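Local coordinates for rieske iron-sulfur protein soxF (PDB 1JM1), which carries a Rieske-type [2Fe-2S] cluster and probably passes electrons along the respiratory chain of the archaeon Sulfolobus acidocaldarius, at residues Asp41-Leu46 / Phe90-Val95; Cys94-Cys99 / His127-Ala132; Gln104-Ser109 / Pro199-Gly204; Pro147-Ile152 / Ala169-Ala174. All coordinates share one frame; numbering follows the deposited sequence. Where two conformers were deposited one is given.

Interaction 1 of 4, residues Asp41-Leu46 / Phe90-Val95. With FES (Fe2/s2 (inorganic) cluster), chain C.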
loop_
_atom_site.group_PDB
_atom_site.type_symbol
_atom_site.label_atom_id
_atom_site.label_comp_id
_atom_site.label_asym_id
_atom_site.label_seq_id
_atom_site.Cartn_x
_atom_site.Cartn_y
_atom_site.Cartn_z
ATOM N N ASP A 41 10.365 10.207 -1.830
ATOM C CA ASP A 41 10.668 9.761 -0.441
ATOM C C ASP A 41 9.522 9.151 0.367
ATOM O O ASP A 41 9.583 9.024 1.609
ATOM C CB ASP A 41 11.087 11.144 0.291
ATOM C CG ASP A 41 10.026 12.270 0.448
ATOM O OD1 ASP A 41 8.785 12.464 0.233
ATOM O OD2 ASP A 41 10.234 13.525 0.912
ATOM N N GLU A 42 8.471 8.755 -0.312
ATOM C CA GLU A 42 7.236 8.217 0.290
ATOM C C GLU A 42 7.092 6.761 -0.126
ATOM O O GLU A 42 6.547 6.448 -1.190
ATOM C CB GLU A 42 6.033 9.024 -0.150
ATOM C CG GLU A 42 6.017 10.445 0.407
ATOM C CD GLU A 42 4.991 11.316 -0.242
ATOM O OE1 GLU A 42 4.642 11.157 -1.410
ATOM O OE2 GLU A 42 4.463 12.245 0.506
ATOM N N PRO A 43 7.591 5.830 0.675
ATOM C CA PRO A 43 7.590 4.443 0.252
ATOM C C PRO A 43 6.209 3.813 0.319
ATOM O O PRO A 43 5.446 4.093 1.241
ATOM C CB PRO A 43 8.579 3.777 1.251
ATOM C CG PRO A 43 8.357 4.572 2.490
ATOM C CD PRO A 43 8.184 6.017 2.017
ATOM N N CYS A 44 5.944 2.944 -0.648
ATOM C CA CYS A 44 4.709 2.213 -0.823
ATOM C C CYS A 44 5.013 0.812 -1.250
ATOM O O CYS A 44 6.139 0.510 -1.672
ATOM C CB CYS A 44 3.854 2.893 -1.923
ATOM S SG CYS A 44 3.371 4.600 -1.577
ATOM N N PHE A 45 4.019 -0.078 -1.247
ATOM C CA PHE A 45 4.193 -1.387 -1.870
ATOM C C PHE A 45 2.934 -1.807 -2.568
ATOM O O PHE A 45 1.825 -1.603 -2.067
ATOM C CB PHE A 45 4.665 -2.439 -0.851
ATOM C CG PHE A 45 3.705 -2.735 0.264
ATOM C CD1 PHE A 45 2.820 -3.776 0.191
ATOM C CD2 PHE A 45 3.665 -1.932 1.395
ATOM C CE1 PHE A 45 1.908 -4.003 1.184
ATOM C CE2 PHE A 45 2.728 -2.154 2.395
ATOM C CZ PHE A 45 1.863 -3.194 2.306
ATOM N N LEU A 46 3.120 -2.484 -3.695
ATOM C CA LEU A 46 2.106 -3.313 -4.316
ATOM C C LEU A 46 2.114 -4.650 -3.650
ATOM O O LEU A 46 3.162 -5.149 -3.253
ATOM C CB LEU A 46 2.379 -3.603 -5.844
ATOM C CG LEU A 46 2.590 -2.570 -6.833
ATOM C CD1 LEU A 46 2.809 -3.166 -8.252
ATOM C CD2 LEU A 46 1.371 -1.655 -6.959
ATOM N N PHE A 90 -0.397 -0.118 -0.801
ATOM C CA PHE A 90 -0.509 0.583 0.474
ATOM C C PHE A 90 0.712 1.455 0.666
ATOM O O PHE A 90 1.816 1.181 0.191
ATOM C CB PHE A 90 -0.604 -0.416 1.627
ATOM C CG PHE A 90 -1.831 -1.301 1.593
ATOM C CD1 PHE A 90 -1.838 -2.469 0.864
ATOM C CD2 PHE A 90 -2.983 -0.915 2.289
ATOM C CE1 PHE A 90 -2.978 -3.237 0.785
ATOM C CE2 PHE A 90 -4.115 -1.710 2.241
ATOM C CZ PHE A 90 -4.110 -2.845 1.502
ATOM N N SER A 91 0.535 2.484 1.539
ATOM C CA SER A 91 1.688 3.157 2.123
ATOM C C SER A 91 2.518 2.161 2.942
ATOM O O SER A 91 1.998 1.274 3.600
ATOM C CB SER A 91 1.199 4.265 3.042
ATOM O OG SER A 91 2.281 4.931 3.687
ATOM N N ASP A 92 3.850 2.375 2.905
ATOM C CA ASP A 92 4.778 1.607 3.718
ATOM C C ASP A 92 5.189 2.336 4.989
ATOM O O ASP A 92 6.169 1.901 5.615
ATOM C CB ASP A 92 5.992 1.202 2.908
ATOM C CG ASP A 92 6.850 0.165 3.550
ATOM O OD1 ASP A 92 6.226 -0.784 4.158
ATOM O OD2 ASP A 92 8.089 0.196 3.442
ATOM N N VAL A 93 4.488 3.383 5.385
ATOM C CA VAL A 93 4.793 4.162 6.598
ATOM C C VAL A 93 3.664 3.972 7.595
ATOM O O VAL A 93 2.495 4.314 7.329
ATOM C CB VAL A 93 5.065 5.624 6.274
ATOM C CG1 VAL A 93 5.400 6.376 7.592
ATOM C CG2 VAL A 93 6.166 5.815 5.246
ATOM N N CYS A 94 3.999 3.419 8.772
ATOM C CA CYS A 94 3.036 3.246 9.824
ATOM C C CYS A 94 2.440 4.561 10.271
ATOM O O CYS A 94 3.151 5.554 10.456
ATOM C CB CYS A 94 3.772 2.580 11.012
ATOM S SG CYS A 94 2.658 2.083 12.345
ATOM N N VAL A 95 1.111 4.576 10.446
ATOM C CA VAL A 95 0.391 5.799 10.837
ATOM C C VAL A 95 0.282 5.947 12.355
ATOM O O VAL A 95 -0.363 6.884 12.830
ATOM C CB VAL A 95 -0.942 5.939 10.123
ATOM C CG1 VAL A 95 -0.709 6.210 8.622
ATOM C CG2 VAL A 95 -1.861 4.755 10.288
HETATM FE FE1 FES C . 4.221 1.379 13.951
HETATM FE FE2 FES C . 4.217 2.520 16.420
HETATM S S1 FES C . 3.192 0.601 15.816
HETATM S S2 FES C . 5.333 3.241 14.594
HETATM O O HOH W 1 3.948 6.284 2.023
#
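Phe45 and Phe90 form an antiparallel hydrogen-bonded pair: Phe45 N donates to Phe90 O at 2.9 Å, and Phe90 N returns the bond to Phe45 O at 3.0 Å. A third backbone bond runs from Asp92 N to Pro43 O (2.9 Å), the donor tilted 34° from the carbonyl plane. Proline has no N-H to offer, so Pro43 joins through its carbonyl, which also accepts from a water shared with Ser91 OG. That hydroxyl, set anti to its own backbone N (chi1 178°), accepts from Val93 N at 3.2 Å and makes an ST turn where the strand ends.

Apolar contacts fill in beside the bonds. The two phenylalanine rings lie on the same face of the sheet, nearly parallel but slid so far that they barely overlap; Phe45 CZ instead rests on Phe90 CB at 3.8 Å. Pro43 CG meets Val93 CG2 at 3.7 Å. Asp92 brings OD1 near Phe45 CD2, while Gln100 holds its OD2.

Strands 43-48 and 87-91 thus pair as the middle and one outer strand of a three-stranded antiparallel sheet, and the second leads directly into the Rieske cluster-binding loop, where Cys94 SG binds an iron.

Interaction 2 of 4, residues Cys94-Cys99 / His127-Ala132. With FES (Fe2/s2 (inorganic) cluster), chain C.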
loop_
_atom_site.group_PDB
_atom_site.type_symbol
_atom_site.label_atom_id
_atom_site.label_comp_id
_atom_site.label_asym_id
_atom_site.label_seq_id
_atom_site.Cartn_x
_atom_site.Cartn_y
_atom_site.Cartn_z
ATOM N N CYS A 94 3.999 3.419 8.772
ATOM C CA CYS A 94 3.036 3.246 9.824
ATOM C C CYS A 94 2.440 4.561 10.271
ATOM O O CYS A 94 3.151 5.554 10.456
ATOM C CB CYS A 94 3.772 2.580 11.012
ATOM S SG CYS A 94 2.658 2.083 12.345
ATOM N N VAL A 95 1.111 4.576 10.446
ATOM C CA VAL A 95 0.391 5.799 10.837
ATOM C C VAL A 95 0.282 5.947 12.355
ATOM O O VAL A 95 -0.363 6.884 12.830
ATOM C CB VAL A 95 -0.942 5.939 10.123
ATOM C CG1 VAL A 95 -0.709 6.210 8.622
ATOM C CG2 VAL A 95 -1.861 4.755 10.288
ATOM N N HIS A 96 0.920 5.081 13.137
ATOM C CA HIS A 96 1.080 5.313 14.570
ATOM C C HIS A 96 2.201 6.327 14.789
ATOM O O HIS A 96 1.936 7.476 15.138
ATOM C CB HIS A 96 1.354 4.017 15.287
ATOM C CG HIS A 96 1.642 4.230 16.759
ATOM N ND1 HIS A 96 2.796 3.758 17.340
ATOM C CD2 HIS A 96 0.918 4.943 17.666
ATOM C CE1 HIS A 96 2.752 4.165 18.589
ATOM N NE2 HIS A 96 1.654 4.872 18.831
ATOM N N LEU A 97 3.454 5.922 14.552
ATOM C CA LEU A 97 4.621 6.765 14.821
ATOM C C LEU A 97 5.624 6.697 13.720
ATOM O O LEU A 97 6.811 7.037 13.901
ATOM C CB LEU A 97 5.242 6.458 16.193
ATOM C CG LEU A 97 5.574 7.654 17.059
ATOM C CD1 LEU A 97 4.319 8.479 17.427
ATOM C CD2 LEU A 97 6.329 7.182 18.276
ATOM N N GLY A 98 5.225 6.369 12.468
ATOM C CA GLY A 98 6.079 6.602 11.334
ATOM C C GLY A 98 7.181 5.611 11.120
ATOM O O GLY A 98 8.083 5.878 10.281
ATOM N N CYS A 99 7.184 4.456 11.799
ATOM C CA CYS A 99 8.126 3.432 11.383
ATOM C C CYS A 99 7.804 2.924 9.992
ATOM O O CYS A 99 6.651 2.899 9.577
ATOM C CB CYS A 99 8.112 2.257 12.385
ATOM S SG CYS A 99 9.053 2.735 13.874
ATOM N N HIS A 127 5.671 -0.654 17.687
ATOM C CA HIS A 127 4.716 -0.719 18.809
ATOM C C HIS A 127 3.605 -1.731 18.539
ATOM O O HIS A 127 2.640 -1.773 19.294
ATOM C CB HIS A 127 4.143 0.633 19.275
ATOM C CG HIS A 127 5.172 1.722 19.284
ATOM N ND1 HIS A 127 5.401 2.475 18.133
ATOM C CD2 HIS A 127 6.040 2.095 20.223
ATOM C CE1 HIS A 127 6.395 3.283 18.442
ATOM N NE2 HIS A 127 6.805 3.091 19.680
ATOM N N GLY A 128 3.717 -2.595 17.533
ATOM C CA GLY A 128 2.799 -3.701 17.374
ATOM C C GLY A 128 1.465 -3.366 16.730
ATOM O O GLY A 128 0.512 -4.180 16.815
ATOM N N SER A 129 1.335 -2.253 16.012
ATOM C CA SER A 129 0.150 -2.040 15.193
ATOM C C SER A 129 0.041 -3.119 14.145
ATOM O O SER A 129 1.029 -3.469 13.501
ATOM C CB SER A 129 0.178 -0.669 14.525
ATOM O OG SER A 129 0.150 0.358 15.452
ATOM N N ILE A 130 -1.177 -3.641 13.959
ATOM C CA ILE A 130 -1.450 -4.646 12.929
ATOM C C ILE A 130 -2.551 -4.118 12.028
ATOM O O ILE A 130 -3.647 -3.818 12.500
ATOM C CB ILE A 130 -1.802 -6.018 13.499
ATOM C CG1 ILE A 130 -0.685 -6.514 14.473
ATOM C CG2 ILE A 130 -2.043 -7.017 12.381
ATOM C CD1 ILE A 130 -0.963 -7.876 15.092
ATOM N N TYR A 131 -2.247 -4.075 10.741
ATOM C CA TYR A 131 -3.170 -3.617 9.693
ATOM C C TYR A 131 -3.655 -4.798 8.891
ATOM O O TYR A 131 -2.859 -5.583 8.372
ATOM C CB TYR A 131 -2.462 -2.643 8.786
ATOM C CG TYR A 131 -1.854 -1.434 9.482
ATOM C CD1 TYR A 131 -0.483 -1.384 9.750
ATOM C CD2 TYR A 131 -2.647 -0.368 9.871
ATOM C CE1 TYR A 131 0.047 -0.279 10.383
ATOM C CE2 TYR A 131 -2.103 0.762 10.463
ATOM C CZ TYR A 131 -0.745 0.795 10.710
ATOM O OH TYR A 131 -0.225 1.943 11.260
ATOM N N ALA A 132 -4.992 -4.936 8.771
ATOM C CA ALA A 132 -5.603 -6.035 8.053
ATOM C C ALA A 132 -5.776 -5.607 6.605
ATOM O O ALA A 132 -6.752 -4.939 6.236
ATOM C CB ALA A 132 -6.914 -6.399 8.704
HETATM FE FE1 FES C . 4.221 1.379 13.951
HETATM FE FE2 FES C . 4.217 2.520 16.420
HETATM S S1 FES C . 3.192 0.601 15.816
HETATM S S2 FES C . 5.333 3.241 14.594
#
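His96 and His127 hold one iron from the two segments: His96 ND1 and His127 ND1 each lie 2.1 Å from FE2. His96 CG, anti to its backbone N (chi1 175°), directs the ring there. Because both nitrogens bind the metal, the 3.0 Å between His96 ND1 and His127 ND1 is no hydrogen bond. The imidazoles stand nearly at right angles (planes 80° apart), the edge of His96 toward the face of His127 in an offset edge-to-face pair. The other iron, FE1, takes Cys94 SG and Cys124, completing the two-histidine, two-cysteine set of a Rieske centre.

Around this shell, Ser129 OG lies 3.1 Å from the bridging sulfur S1. Tyr131 brings its OH within 3.1 Å of Cys94 SG, with the sulfur at the ring's edge, in its plane. The same OH accepts from Val95 N (3.1 Å), which fixes the phenol against the loop, and Val95 CG2 packs beside Tyr131 CE2. Cys94 SG also accepts from His96 N at 3.6 Å. Polar groups gathered about the sulfurs would tend to favour the reduced cluster, as in other Rieske proteins. Leu97 CD2 lies 3.9 Å from His127 CE1, and a disulfide from Cys99 to Cys126 ties the two cluster loops together.

Tyr131 belongs to strand 130-132, between strands 121-123 and 138-141 of the mixed sheet, and touches Val139 of the latter; the 94-99 loop follows strand 87-91.

Interaction 3 of 4, residues Gln104-Ser109 / Pro199-Gly204; sequences QVIVSS and PSCSNG
The last strand of the chain, Ser202-Asn203, pairs in parallel with Val105-Ile106 and so forms one edge of a six-stranded mixed sheet. Ser202 N donates to Gln104 O at 3.0 Å, Ile106 N to Ser202 O at 2.8 Å, and Gly204 N to Ile106 O at 2.8 Å. The last two are nearly straight, 168° and 170° at the hydrogen. Gln104 O is also met by Cys201 CA at 3.1 Å in a CA-H...O contact.

Strand 105-107 is the inner partner here, for strand 114-116 lies on its other side, and the tail adds the outermost strand, next to 105-107. Val105 and Ser202 point to one face, Ile106 and Asn203 to the other. The glycine at position 204 has no side chain, which lets Val105 CG1 lie 3.8 Å from Gly204 CA. Ile106 CG1, on the opposite face, reaches Cys201 SG at 4.2 Å; that sulfur is tied by a disulfide to Cys30, anchoring the tail beside the end of helix 18-28.

Before the strand, Ser200 OG sits 3.1 Å from Gln104 CB, while the glutamine chain, bent at chi2 (-77°), turns its amide away. Two waters extend the join. One donates to both Ile106 O and Asn203 OD1; the other accepts from Ser108 N at 2.9 Å and donates to Gly204 O of the terminal carboxylate.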
loop_
_atom_site.group_PDB
_atom_site.type_symbol
_atom_site.label_atom_id
_atom_site.label_comp_id
_atom_site.label_asym_id
_atom_site.label_seq_id
_atom_site.Cartn_x
_atom_site.Cartn_y
_atom_site.Cartn_z
ATOM N N GLN A 104 8.128 -6.816 3.470
ATOM C CA GLN A 104 8.945 -7.823 2.780
ATOM C C GLN A 104 9.293 -9.030 3.647
ATOM O O GLN A 104 9.783 -10.009 3.142
ATOM C CB GLN A 104 10.282 -7.205 2.248
ATOM C CG GLN A 104 11.285 -6.762 3.313
ATOM C CD GLN A 104 11.095 -5.532 4.032
ATOM O OE1 GLN A 104 10.093 -4.872 4.040
ATOM N NE2 GLN A 104 12.041 -5.155 4.927
ATOM N N VAL A 105 9.070 -8.922 4.971
ATOM C CA VAL A 105 9.415 -10.020 5.896
ATOM C C VAL A 105 8.161 -10.868 6.032
ATOM O O VAL A 105 7.195 -10.466 6.691
ATOM C CB VAL A 105 9.932 -9.521 7.210
ATOM C CG1 VAL A 105 10.238 -10.712 8.141
ATOM C CG2 VAL A 105 11.194 -8.630 7.041
ATOM N N ILE A 106 8.121 -12.019 5.365
ATOM C CA ILE A 106 6.927 -12.842 5.303
ATOM C C ILE A 106 6.929 -13.808 6.479
ATOM O O ILE A 106 7.940 -14.526 6.668
ATOM C CB ILE A 106 6.824 -13.589 3.970
ATOM C CG1 ILE A 106 7.021 -12.654 2.751
ATOM C CG2 ILE A 106 5.562 -14.405 3.945
ATOM C CD1 ILE A 106 6.035 -11.481 2.675
ATOM N N VAL A 107 5.907 -13.758 7.313
ATOM C CA VAL A 107 5.902 -14.457 8.572
ATOM C C VAL A 107 4.713 -15.427 8.612
ATOM O O VAL A 107 3.705 -15.334 7.856
ATOM C CB VAL A 107 5.936 -13.511 9.789
ATOM C CG1 VAL A 107 7.189 -12.655 9.738
ATOM C CG2 VAL A 107 4.706 -12.630 9.884
ATOM N N SER A 108 4.854 -16.360 9.582
ATOM C CA SER A 108 3.827 -17.414 9.713
ATOM C C SER A 108 3.080 -17.333 11.021
ATOM O O SER A 108 2.313 -18.229 11.330
ATOM C CB SER A 108 4.545 -18.804 9.484
ATOM O OG SER A 108 5.437 -18.961 10.562
ATOM N N SER A 109 3.240 -16.251 11.777
ATOM C CA SER A 109 2.511 -16.024 12.953
ATOM C C SER A 109 2.060 -14.529 13.016
ATOM O O SER A 109 2.831 -13.658 12.667
ATOM C CB SER A 109 3.479 -16.115 14.145
ATOM O OG SER A 109 2.758 -16.184 15.263
ATOM N N PRO A 199 13.243 -8.171 -6.118
ATOM C CA PRO A 199 12.482 -8.704 -5.030
ATOM C C PRO A 199 13.197 -8.532 -3.703
ATOM O O PRO A 199 14.401 -8.676 -3.672
ATOM C CB PRO A 199 12.247 -10.200 -5.340
ATOM C CG PRO A 199 13.504 -10.523 -6.119
ATOM C CD PRO A 199 13.887 -9.277 -6.903
ATOM N N SER A 200 12.443 -8.297 -2.644
ATOM C CA SER A 200 12.979 -8.056 -1.326
ATOM C C SER A 200 12.555 -9.079 -0.292
ATOM O O SER A 200 12.999 -8.995 0.869
ATOM C CB SER A 200 12.445 -6.656 -0.891
ATOM O OG SER A 200 10.996 -6.755 -0.732
ATOM N N CYS A 201 11.646 -9.979 -0.590
ATOM C CA CYS A 201 11.033 -10.812 0.465
ATOM C C CYS A 201 12.045 -11.742 1.086
ATOM O O CYS A 201 12.986 -12.260 0.435
ATOM C CB CYS A 201 9.909 -11.657 -0.095
ATOM S SG CYS A 201 8.451 -10.791 -0.678
ATOM N N SER A 202 11.810 -12.003 2.335
ATOM C CA SER A 202 12.570 -12.998 3.097
ATOM C C SER A 202 11.553 -13.684 4.013
ATOM O O SER A 202 10.484 -13.151 4.294
ATOM C CB SER A 202 13.703 -12.412 3.888
ATOM O OG SER A 202 13.156 -11.477 4.873
ATOM N N ASN A 203 11.841 -14.907 4.441
ATOM C CA ASN A 203 11.004 -15.577 5.418
ATOM C C ASN A 203 11.427 -15.228 6.849
ATOM O O ASN A 203 12.641 -15.368 7.206
ATOM C CB ASN A 203 11.062 -17.104 5.255
ATOM C CG ASN A 203 10.229 -17.453 4.022
ATOM O OD1 ASN A 203 9.141 -16.977 3.803
ATOM N ND2 ASN A 203 10.829 -18.302 3.188
ATOM N N GLY A 204 10.502 -14.758 7.683
ATOM C CA GLY A 204 10.956 -14.314 9.006
ATOM C C GLY A 204 10.197 -14.888 10.162
ATOM O O GLY A 204 9.374 -15.779 9.905
ATOM O OXT GLY A 204 10.388 -14.460 11.362
HETATM O O HOH W 2 7.631 -17.406 6.612
HETATM O O HOH W 3 7.124 -16.279 11.459
#

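Interaction 4 of 4, residues Pro147-Ile152 / Ala169-Ala174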
loop_
_atom_site.group_PDB
_atom_site.type_symbol
_atom_site.label_atom_id
_atom_site.label_comp_id
_atom_site.label_asym_id
_atom_site.label_seq_id
_atom_site.Cartn_x
_atom_site.Cartn_y
_atom_site.Cartn_z
ATOM N N PRO A 147 -6.615 3.589 9.782
ATOM C CA PRO A 147 -6.162 2.540 8.848
ATOM C C PRO A 147 -4.926 2.957 8.055
ATOM O O PRO A 147 -4.664 4.134 7.761
ATOM C CB PRO A 147 -7.360 2.334 7.930
ATOM C CG PRO A 147 -8.548 2.761 8.756
ATOM C CD PRO A 147 -8.025 3.966 9.506
ATOM N N LEU A 148 -4.191 1.948 7.597
ATOM C CA LEU A 148 -3.061 2.168 6.718
ATOM C C LEU A 148 -3.535 2.725 5.377
ATOM O O LEU A 148 -4.399 2.108 4.746
ATOM C CB LEU A 148 -2.309 0.851 6.499
ATOM C CG LEU A 148 -0.995 0.981 5.733
ATOM C CD1 LEU A 148 0.025 1.784 6.532
ATOM C CD2 LEU A 148 -0.435 -0.419 5.460
ATOM N N PRO A 149 -3.005 3.862 4.909
ATOM C CA PRO A 149 -3.481 4.384 3.631
ATOM C C PRO A 149 -3.256 3.431 2.467
ATOM O O PRO A 149 -2.218 2.756 2.365
ATOM C CB PRO A 149 -2.692 5.690 3.479
ATOM C CG PRO A 149 -2.467 6.117 4.910
ATOM C CD PRO A 149 -2.162 4.802 5.633
ATOM N N ILE A 150 -4.239 3.420 1.584
ATOM C CA ILE A 150 -4.242 2.688 0.330
ATOM C C ILE A 150 -3.808 3.615 -0.797
ATOM O O ILE A 150 -4.258 4.755 -0.885
ATOM C CB ILE A 150 -5.645 2.090 0.036
ATOM C CG1 ILE A 150 -5.985 1.065 1.106
ATOM C CG2 ILE A 150 -5.734 1.512 -1.362
ATOM C CD1 ILE A 150 -7.456 0.629 1.097
ATOM N N VAL A 151 -2.957 3.090 -1.675
ATOM C CA VAL A 151 -2.588 3.737 -2.914
ATOM C C VAL A 151 -3.531 3.188 -3.996
ATOM O O VAL A 151 -3.571 1.980 -4.257
ATOM C CB VAL A 151 -1.123 3.475 -3.266
ATOM C CG1 VAL A 151 -0.791 4.131 -4.625
ATOM C CG2 VAL A 151 -0.210 3.997 -2.170
ATOM N N ILE A 152 -4.296 4.090 -4.585
ATOM C CA ILE A 152 -5.269 3.726 -5.628
ATOM C C ILE A 152 -4.492 3.453 -6.913
ATOM O O ILE A 152 -3.629 4.244 -7.302
ATOM C CB ILE A 152 -6.312 4.825 -5.774
ATOM C CG1 ILE A 152 -6.956 5.119 -4.411
ATOM C CG2 ILE A 152 -7.325 4.433 -6.859
ATOM C CD1 ILE A 152 -7.630 6.481 -4.480
ATOM N N ALA A 169 -6.153 8.489 1.749
ATOM C CA ALA A 169 -5.901 9.177 3.010
ATOM C C ALA A 169 -4.545 9.773 2.972
ATOM O O ALA A 169 -3.641 9.303 2.221
ATOM C CB ALA A 169 -5.998 8.170 4.144
ATOM N N PRO A 170 -4.274 10.759 3.818
ATOM C CA PRO A 170 -2.894 11.251 4.011
ATOM C C PRO A 170 -2.033 10.186 4.664
ATOM O O PRO A 170 -2.478 9.415 5.530
ATOM C CB PRO A 170 -3.087 12.434 4.988
ATOM C CG PRO A 170 -4.356 12.082 5.741
ATOM C CD PRO A 170 -5.236 11.443 4.711
ATOM N N TYR A 171 -0.769 10.190 4.288
ATOM C CA TYR A 171 0.256 9.399 4.965
ATOM C C TYR A 171 0.518 9.975 6.360
ATOM O O TYR A 171 0.013 11.053 6.734
ATOM C CB TYR A 171 1.535 9.434 4.133
ATOM C CG TYR A 171 1.438 8.860 2.740
ATOM C CD1 TYR A 171 2.311 9.300 1.760
ATOM C CD2 TYR A 171 0.527 7.881 2.375
ATOM C CE1 TYR A 171 2.281 8.797 0.490
ATOM C CE2 TYR A 171 0.494 7.367 1.080
ATOM C CZ TYR A 171 1.368 7.824 0.135
ATOM O OH TYR A 171 1.296 7.292 -1.122
ATOM N N PHE A 172 1.303 9.251 7.139
ATOM C CA PHE A 172 1.742 9.710 8.444
ATOM C C PHE A 172 2.247 11.134 8.388
ATOM O O PHE A 172 3.053 11.501 7.545
ATOM C CB PHE A 172 2.867 8.765 8.903
ATOM C CG PHE A 172 3.489 9.186 10.226
ATOM C CD1 PHE A 172 2.788 9.065 11.419
ATOM C CD2 PHE A 172 4.784 9.705 10.242
ATOM C CE1 PHE A 172 3.355 9.459 12.632
ATOM C CE2 PHE A 172 5.371 10.083 11.476
ATOM C CZ PHE A 172 4.642 9.963 12.608
ATOM N N SER A 173 1.838 11.927 9.377
ATOM C CA SER A 173 2.327 13.306 9.531
ATOM C C SER A 173 3.564 13.285 10.410
ATOM O O SER A 173 3.494 13.008 11.603
ATOM C CB SER A 173 1.272 14.176 10.224
ATOM O OG SER A 173 0.155 14.428 9.389
ATOM N N ALA A 174 4.680 13.618 9.787
ATOM C CA ALA A 174 5.978 13.684 10.481
ATOM C C ALA A 174 6.236 15.128 10.891
ATOM O O ALA A 174 5.778 15.532 11.950
ATOM C CB ALA A 174 7.036 13.063 9.575
#
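Ala169 opens the contact by setting its CB 4.2 Å from CG of Pro149, a small methyl beside a proline ring. Pro149 stands in the stretch that leads into strand 151-155, an outer strand of an antiparallel three-stranded sheet, and the segment 169-174 follows strand 161-167, the central strand of that sheet. The two segments thus flank the open end of the hairpin made by strands 151-155 and 161-167, at a buried site. Ala169 O, 3.9 Å from Pro149 CB, is satisfied by Thr167 and Asn184.

Pro170 points its CB away from 147-152 and makes its contact through its carbonyl: Pro170 O lies 3.4 Å from Pro149 CG, and Arg146 NH1 holds this oxygen. Prolines suit both segments, since a chain that runs extended without pairing along its whole length need not supply every N-H.

Tyr171 carries the rest. CG lies anti to the carbonyl carbon (chi1 -61°), and the ring presents an edge to Pro149, with CD2 4.0 Å from Pro149 CB near the ring plane. Farther along, Tyr171 OH meets Val151 CG2 at 3.8 Å; its hydroxyl is hydrogen-bonded to Tyr37 O, so the long phenol spans apolar neighbours yet ends on a polar partner.

Phe172 has CG anti to its backbone N (chi1 176°) and heads away from 147-152 toward the cluster loop, where its CE1 packs against His96 O.

How the interactions relate
Interactions 1, 2 and 4 form one connected group of contacts, with centres 8 to 11 Å apart. Interaction 1 hands the chain to interaction 2 through their shared Cys94 and Val95, and interaction 4 touches both: Ser91 N probably bonds to Pro149 O, and Phe172 packs on the cluster loop. The join between strand 87-91 and the iron-binding loop is therefore backed by 147-152 and 169-174. Interaction 3 stands apart, its centre 17 Å from those of interactions 1 and 2 and 22 Å from interaction 4, although it shares the mixed sheet with interaction 2. Along the chain the segments of interactions 2 and 3 alternate, and interaction 4 falls wholly between the two segments of interaction 3.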